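Local coordinates for RidA family protein (Mycobacterium tuberculosis, PDB 3I7T) that is of unknown function but belongs to the YjgF/YER057c/UK114 (RidA) family of small proteins that assemble as homotrimers, at the interface of chains A and B. Residues are numbered along the deposited sequence; one frame, centred on the assembly and turned at random. Chains: chain A/B, Putative uncharacterized protein.

The interface of chains A and B. Residues chain A 65-67, 119; chain B 4, 23, 25-27.
In this homotrimer of the YjgF/YER057c/UK114 (RidA) family, strands 4-7 and 22-25 of chain B meet the start of strand 66-73 and the end of strand 112-119 of chain A, in this part of the interface through a polar grip and an apolar patch. B:Arg4 makes the grip: its CG lies anti to the backbone N (chi1 -179°) and the chain stays extended to NE, so the guanidinium reaches end-on to the main-chain carbonyl of A:Val66. NH1 and NH2 of B:Arg4 both bond to A:Val66 O, each at 3.0 Å. The oxygen sits near the guanidinium plane, but NH1 arrives in the carbonyl plane whereas NH2 stands above it. Both bonds are bent (143° at H), as a forked grip requires. Arginine suits the place because its length and paired N-H groups reach a backbone acceptor. The A:Asp65 carboxylate is not in contact and could add at most a longer-range attraction.

B:Ile25 is the centre of an apolar patch with A:Val67 and A:Tyr119. It meets A:Val67 tip to tip, B:Ile25 CG1 lying 3.7 Å from A:Val67 CG1; valine offers a short, branched methyl surface. B:Ile25 CD1 is 3.6 Å from A:Tyr119 CB, but its placement is doubtful, since CG1 nearly eclipses the backbone N (chi1 -13°). A:Tyr119 runs past in the opposite direction, its flat ring giving the CG2 branch a surface to lie along, with A:Tyr119 CD1 4.0 Å from B:Ile25 CG2.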
loop_
_atom_site.group_PDB
_atom_site.type_symbol
_atom_site.label_atom_id
_atom_site.label_comp_id
_atom_site.label_asym_id
_atom_site.label_seq_id
_atom_site.Cartn_x
_atom_site.Cartn_y
_atom_site.Cartn_z
ATOM N N ASP A 65 -7.565 -16.585 -3.000
ATOM C CA ASP A 65 -6.300 -16.221 -3.655
ATOM C C ASP A 65 -5.660 -14.968 -3.044
ATOM O O ASP A 65 -4.492 -14.652 -3.318
ATOM C CB ASP A 65 -6.488 -16.008 -5.161
ATOM C CG ASP A 65 -6.872 -17.260 -5.887
ATOM O OD1 ASP A 65 -6.248 -18.307 -5.643
ATOM O OD2 ASP A 65 -7.796 -17.188 -6.721
ATOM N N VAL A 66 -6.439 -14.251 -2.240
ATOM C CA VAL A 66 -6.006 -12.987 -1.647
ATOM C C VAL A 66 -4.856 -13.197 -0.631
ATOM O O VAL A 66 -4.971 -14.011 0.292
ATOM C CB VAL A 66 -7.213 -12.268 -0.992
ATOM C CG1 VAL A 66 -6.746 -11.079 -0.131
ATOM C CG2 VAL A 66 -8.216 -11.850 -2.070
ATOM N N VAL A 67 -3.741 -12.500 -0.830
ATOM C CA VAL A 67 -2.588 -12.656 0.053
ATOM C C VAL A 67 -2.441 -11.436 0.946
ATOM O O VAL A 67 -1.807 -11.508 2.009
ATOM C CB VAL A 67 -1.254 -12.881 -0.720
ATOM C CG1 VAL A 67 -1.267 -14.240 -1.480
ATOM C CG2 VAL A 67 -0.964 -11.716 -1.668
ATOM N N TYR A 119 -2.865 -13.709 -5.508
ATOM C CA TYR A 119 -1.922 -14.452 -6.327
ATOM C C TYR A 119 -2.588 -15.720 -6.856
ATOM O O TYR A 119 -3.093 -16.540 -6.081
ATOM C CB TYR A 119 -0.663 -14.780 -5.515
ATOM C CG TYR A 119 0.427 -15.480 -6.299
ATOM C CD1 TYR A 119 0.354 -16.840 -6.565
ATOM C CD2 TYR A 119 1.530 -14.775 -6.766
ATOM C CE1 TYR A 119 1.352 -17.479 -7.281
ATOM C CE2 TYR A 119 2.532 -15.405 -7.474
ATOM C CZ TYR A 119 2.437 -16.754 -7.733
ATOM O OH TYR A 119 3.445 -17.380 -8.438
ATOM N N ARG B 4 0.996 -22.422 -0.707
ATOM C CA ARG B 4 0.916 -21.260 0.173
ATOM C C ARG B 4 1.303 -21.569 1.622
ATOM O O ARG B 4 0.840 -22.545 2.201
ATOM C CB ARG B 4 -0.500 -20.675 0.114
ATOM C CG ARG B 4 -0.759 -19.423 0.983
ATOM C CD ARG B 4 -2.160 -18.871 0.678
ATOM N NE ARG B 4 -2.589 -17.837 1.614
ATOM C CZ ARG B 4 -3.380 -16.822 1.280
ATOM N NH1 ARG B 4 -3.722 -15.915 2.187
ATOM N NH2 ARG B 4 -3.829 -16.720 0.029
ATOM N N VAL B 23 2.615 -14.039 4.508
ATOM C CA VAL B 23 2.188 -15.091 3.598
ATOM C C VAL B 23 3.192 -15.179 2.465
ATOM O O VAL B 23 3.644 -14.148 1.964
ATOM C CB VAL B 23 0.764 -14.815 3.050
ATOM C CG1 VAL B 23 0.337 -15.905 2.045
ATOM C CG2 VAL B 23 -0.211 -14.757 4.201
ATOM N N ILE B 25 3.709 -17.197 -1.347
ATOM C CA ILE B 25 3.359 -18.094 -2.462
ATOM C C ILE B 25 4.305 -17.784 -3.599
ATOM O O ILE B 25 4.536 -16.631 -3.909
ATOM C CB ILE B 25 1.944 -17.875 -3.064
ATOM C CG1 ILE B 25 1.080 -17.005 -2.183
ATOM C CG2 ILE B 25 1.301 -19.197 -3.538
ATOM C CD1 ILE B 25 1.230 -15.555 -2.573
ATOM N N GLY B 26 4.839 -18.799 -4.254
ATOM C CA GLY B 26 5.927 -18.532 -5.172
ATOM C C GLY B 26 7.055 -17.780 -4.477
ATOM O O GLY B 26 7.407 -18.063 -3.329
ATOM N N PRO B 27 7.638 -16.795 -5.164
ATOM C CA PRO B 27 8.799 -16.160 -4.558
ATOM C C PRO B 27 8.364 -14.949 -3.737
ATOM O O PRO B 27 9.179 -14.352 -3.021
ATOM C CB PRO B 27 9.612 -15.713 -5.778
ATOM C CG PRO B 27 8.542 -15.457 -6.872
ATOM C CD PRO B 27 7.240 -16.123 -6.415
#